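Local structure of fiber (Human adenovirus 26, 6FJN) at residues G69-L72 and P73-L77; A116-Y119 and S120-I124. The protein forms the knob at the tip of the adenovirus fiber, a trimeric capsid protein that attaches the virion to a receptor on the host cell. All blocks are in the same frame, centred on the assembly; numbering follows the deposited sequence.

Overall arrangement
Following the chain from its N terminus, contact 1 comes first, in the loop that leaves strand 58-65 and leads to strand 83-86. There residues 69-77 fold back beside strand 58-65 and make a tight turn. Contact 2 follows at the end of the long loop between strands 89-90 and 123-129, where residues 116-122 bring the chain into a strand that is, within this chain, an outer one of the four-stranded sheet. The two lie in series, neither nested nor crossed, with centres about 22 Å apart and nearest atoms about 15 Å apart. Contact 1 serves the fold of its own chain, whereas contact 2 lies against a second subunit of the trimer.

Contact 1: residues G69-L72 and P73-L77; sequences GILL and PSSSL
L72 and S75 are joined round a type I beta turn that runs from L72 to S75, with P73 and S74 at its corners. The backbone N of S75 closes the turn on L72 O at 3.1 Å with a nearly straight N-H (163°). P73 suits the first corner, because its ring fixes phi near the value that a type I turn needs there and the position asks for no N-H.

The same carbonyl takes a second bond from the side chain of S75. Turned away from its own carbonyl carbon (chi1 -61°), S75 OG reaches back to L72 O at 2.9 Å, and the donor is only slightly tilted from the carbonyl plane. Two donors from one residue therefore grip L72 O. Serine is well suited to this because its one-carbon side chain, with OG beside the backbone N, puts the hydroxyl next to the N-H that already points at L72 O. S75 OG also bonds to the backbone N of L64, so the hydroxyl ties the turn to strand 58-65.

Beside the open end of the turn lie apolar side chains. L71 sends its two methyls to different neighbours: CD1 comes to 3.4 Å from S75 OG, while CD2 meets L77 CD2 at 4.0 Å. The side chains of L71 and L77 cross at about a right angle, and L71 CD2 also lies 3.5 Å from L77 O. Both leucines are buried, and L71 packs further on L63 and F65. On another side of the turn, S74 OG rests 3.8 Å from L72 CB.

This proline-led type I turn with a doubly held first carbonyl is one part of the attachment of an inter-strand loop of the knob's beta-sandwich to strand 58-65, alongside backbone bonds of L72 with L64 and S76 with S62.

Contact 2: residues A116-Y119 and S120-I124; sequences AKNY and SRTKI
Y119 O is the polar hub, accepting two bonds from T122. The hydroxyl T122 OG1 lies 2.8 Å from Y119 O, almost in line with the C=O bond, and T122 N reaches the same oxygen at 3.1 Å. With chi1 at 67°, OG1 sits between the backbone N and the carbonyl carbon of its own residue and faces back along the chain.

K117 forms a salt bridge with D172 of a second subunit, and D172 OD2 of that subunit also accepts the N-H of S120. The extended R121 gives NE to A107 O, and NH1 to T25 OG1 and to the backbone O of D9, both of the second subunit.

Just before the turn, N118 OD1 takes the N-H of Y119 at 2.8 Å. N118 ND2 donates to P109 O and Q146 OE1, so the residue uses both halves of its amide, one as acceptor and one as donor. A water donates to N118 O (3.0 Å) and is also hydrogen-bonded to S120 OG.

Two overlapping backbone bonds, T122 N to Y119 O and K123 N to S120 O, make residues 120-122 a short 3-10 segment. It delivers the chain into strand 123-129, outermost within this chain in the four-stranded sheet of the knob's beta-sandwich, and K123 makes backbone bonds to the second subunit.

Threonine also supplies a methyl, CG2, which packs 4.1 Å from N118 ND2 as the two side chains cross at about a right angle. Y119 CB meets R121 CG at 4.1 Å, and the R121 guanidinium lies over the tyrosine ring at long range, at most a weak attraction. Y119 packs as well on T10 of the second subunit.

Contact 1: residues G69-L72 and P73-L77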
loop_
_atom_site.group_PDB
_atom_site.type_symbol
_atom_site.label_atom_id
_atom_site.label_comp_id
_atom_site.label_asym_id
_atom_site.label_seq_id
_atom_site.Cartn_x
_atom_site.Cartn_y
_atom_site.Cartn_z
ATOM N N GLY A 69 -11.079 -3.985 -22.250
ATOM C CA GLY A 69 -11.076 -3.792 -20.813
ATOM C C GLY A 69 -12.447 -3.968 -20.166
ATOM O O GLY A 69 -12.632 -3.489 -19.032
ATOM N N ILE A 70 -13.380 -4.621 -20.851
ATOM C CA ILE A 70 -14.739 -4.780 -20.352
ATOM C C ILE A 70 -14.866 -6.167 -19.726
ATOM O O ILE A 70 -14.388 -7.170 -20.301
ATOM C CB ILE A 70 -15.722 -4.500 -21.508
ATOM C CG1 ILE A 70 -15.576 -3.013 -21.916
ATOM C CG2 ILE A 70 -17.112 -4.900 -21.138
ATOM C CD1 ILE A 70 -16.474 -2.408 -22.899
ATOM N N LEU A 71 -15.527 -6.231 -18.587
ATOM C CA LEU A 71 -15.665 -7.435 -17.849
ATOM C C LEU A 71 -16.447 -8.497 -18.598
ATOM O O LEU A 71 -17.499 -8.200 -19.142
ATOM C CB LEU A 71 -16.391 -7.070 -16.560
ATOM C CG LEU A 71 -16.359 -8.026 -15.385
ATOM C CD1 LEU A 71 -14.985 -8.234 -14.778
ATOM C CD2 LEU A 71 -17.359 -7.589 -14.330
ATOM N N LEU A 72 -15.894 -9.695 -18.658
ATOM C CA LEU A 72 -16.607 -10.829 -19.247
ATOM C C LEU A 72 -17.673 -11.355 -18.315
ATOM O O LEU A 72 -17.470 -11.413 -17.113
ATOM C CB LEU A 72 -15.685 -12.044 -19.512
ATOM C CG LEU A 72 -14.440 -11.936 -20.315
ATOM C CD1 LEU A 72 -13.895 -13.295 -20.732
ATOM C CD2 LEU A 72 -14.750 -10.962 -21.348
ATOM N N PRO A 73 -18.810 -11.813 -18.852
ATOM C CA PRO A 73 -19.880 -12.378 -18.017
ATOM C C PRO A 73 -19.445 -13.616 -17.244
ATOM O O PRO A 73 -19.985 -13.885 -16.145
ATOM C CB PRO A 73 -20.988 -12.724 -19.021
ATOM C CG PRO A 73 -20.535 -12.351 -20.292
ATOM C CD PRO A 73 -19.196 -11.717 -20.279
ATOM N N SER A 74 -18.448 -14.355 -17.686
ATOM C CA SER A 74 -18.005 -15.520 -16.936
ATOM C C SER A 74 -17.197 -15.202 -15.711
ATOM O O SER A 74 -16.833 -16.105 -14.947
ATOM C CB SER A 74 -17.240 -16.391 -17.891
ATOM O OG SER A 74 -16.178 -15.664 -18.433
ATOM N N SER A 75 -16.953 -13.920 -15.437
ATOM C CA SER A 75 -16.283 -13.484 -14.202
ATOM C C SER A 75 -17.112 -13.797 -12.961
ATOM O O SER A 75 -18.309 -13.965 -13.041
ATOM C CB SER A 75 -16.052 -11.989 -14.259
ATOM O OG SER A 75 -15.217 -11.622 -15.361
ATOM N N SER A 76 -16.411 -13.824 -11.831
ATOM C CA SER A 76 -17.076 -13.987 -10.539
ATOM C C SER A 76 -17.946 -12.802 -10.166
ATOM O O SER A 76 -18.949 -12.943 -9.450
ATOM C CB SER A 76 -16.036 -14.099 -9.419
ATOM O OG SER A 76 -15.109 -15.145 -9.676
ATOM N N LEU A 77 -17.516 -11.638 -10.591
ATOM C CA LEU A 77 -18.190 -10.342 -10.355
ATOM C C LEU A 77 -19.219 -10.095 -11.434
ATOM O O LEU A 77 -18.914 -10.261 -12.625
ATOM C CB LEU A 77 -17.132 -9.245 -10.396
ATOM C CG LEU A 77 -17.613 -7.802 -10.279
ATOM C CD1 LEU A 77 -18.300 -7.538 -8.947
ATOM C CD2 LEU A 77 -16.479 -6.822 -10.516
#

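Contact 2: residues A116-Y119 and S120-I124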
loop_
_atom_site.group_PDB
_atom_site.type_symbol
_atom_site.label_atom_id
_atom_site.label_comp_id
_atom_site.label_asym_id
_atom_site.label_seq_id
_atom_site.Cartn_x
_atom_site.Cartn_y
_atom_site.Cartn_z
ATOM N N ALA A 116 8.337 -21.755 -18.255
ATOM C CA ALA A 116 7.565 -22.486 -17.233
ATOM C C ALA A 116 7.152 -21.613 -16.051
ATOM O O ALA A 116 5.973 -21.559 -15.704
ATOM C CB ALA A 116 8.360 -23.691 -16.737
ATOM N N LYS A 117 8.128 -20.928 -15.451
ATOM C CA LYS A 117 7.887 -20.063 -14.283
ATOM C C LYS A 117 7.312 -18.707 -14.719
ATOM O O LYS A 117 7.901 -18.065 -15.584
ATOM C CB LYS A 117 9.199 -19.885 -13.477
ATOM C CG LYS A 117 10.304 -19.006 -14.096
ATOM C CD LYS A 117 10.325 -17.568 -13.562
ATOM C CE LYS A 117 11.057 -17.439 -12.225
ATOM N NZ LYS A 117 10.276 -16.628 -11.245
ATOM N N ASN A 118 6.148 -18.266 -14.230
ATOM C CA ASN A 118 5.867 -16.876 -14.483
ATOM C C ASN A 118 6.577 -16.129 -13.371
ATOM O O ASN A 118 7.054 -16.643 -12.340
ATOM C CB ASN A 118 4.388 -16.398 -14.759
ATOM C CG ASN A 118 4.317 -15.243 -15.836
ATOM O OD1 ASN A 118 5.345 -14.629 -16.160
ATOM N ND2 ASN A 118 3.098 -14.945 -16.374
ATOM N N TYR A 119 6.760 -14.928 -13.750
ATOM C CA TYR A 119 7.413 -14.004 -12.915
ATOM C C TYR A 119 6.630 -13.719 -11.652
ATOM O O TYR A 119 5.434 -13.461 -11.731
ATOM C CB TYR A 119 7.528 -12.753 -13.777
ATOM C CG TYR A 119 8.441 -13.006 -14.952
ATOM C CD1 TYR A 119 9.750 -13.326 -14.716
ATOM C CD2 TYR A 119 8.006 -13.032 -16.317
ATOM C CE1 TYR A 119 10.653 -13.596 -15.732
ATOM C CE2 TYR A 119 8.913 -13.307 -17.351
ATOM C CZ TYR A 119 10.229 -13.580 -17.026
ATOM O OH TYR A 119 11.154 -13.866 -18.007
ATOM N N SER A 120 7.299 -13.707 -10.495
ATOM C CA SER A 120 6.593 -13.453 -9.241
ATOM C C SER A 120 5.985 -12.052 -9.179
ATOM O O SER A 120 5.070 -11.856 -8.414
ATOM C CB SER A 120 7.510 -13.707 -8.052
ATOM O OG SER A 120 8.013 -15.023 -8.066
ATOM N N ARG A 121 6.517 -11.118 -9.976
ATOM C CA ARG A 121 5.972 -9.767 -9.943
ATOM C C ARG A 121 4.525 -9.697 -10.433
ATOM O O ARG A 121 3.836 -8.706 -10.176
ATOM C CB ARG A 121 6.830 -8.802 -10.755
ATOM C CG ARG A 121 6.753 -8.990 -12.270
ATOM C CD ARG A 121 7.709 -8.067 -12.991
ATOM N NE ARG A 121 7.538 -8.215 -14.425
ATOM C CZ ARG A 121 8.337 -7.766 -15.349
ATOM N NH1 ARG A 121 9.408 -7.009 -15.094
ATOM N NH2 ARG A 121 8.059 -8.086 -16.609
ATOM N N THR A 122 4.032 -10.742 -11.086
ATOM C CA THR A 122 2.620 -10.839 -11.484
ATOM C C THR A 122 1.668 -11.000 -10.324
ATOM O O THR A 122 0.455 -10.947 -10.571
ATOM C CB THR A 122 2.408 -11.971 -12.495
ATOM O OG1 THR A 122 2.654 -13.228 -11.882
ATOM C CG2 THR A 122 3.236 -11.805 -13.761
ATOM N N LYS A 123 2.182 -11.179 -9.115
ATOM C CA LYS A 123 1.346 -11.328 -7.939
ATOM C C LYS A 123 1.757 -10.321 -6.874
ATOM O O LYS A 123 2.911 -9.903 -6.775
ATOM C CB LYS A 123 1.419 -12.744 -7.377
ATOM C CG LYS A 123 0.715 -13.736 -8.268
ATOM C CD LYS A 123 0.820 -15.152 -7.788
ATOM C CE LYS A 123 0.019 -16.134 -8.615
ATOM N NZ LYS A 123 0.099 -17.525 -8.079
ATOM N N ILE A 124 0.766 -10.010 -6.037
ATOM C CA ILE A 124 0.918 -9.334 -4.752
ATOM C C ILE A 124 0.426 -10.299 -3.699
ATOM O O ILE A 124 -0.684 -10.844 -3.864
ATOM C CB ILE A 124 0.098 -8.037 -4.673
ATOM C CG1 ILE A 124 0.502 -7.072 -5.759
ATOM C CG2 ILE A 124 0.170 -7.442 -3.289
ATOM C CD1 ILE A 124 -0.601 -6.058 -5.993
HETATM O O HOH W 1 6.458 -16.811 -9.435
#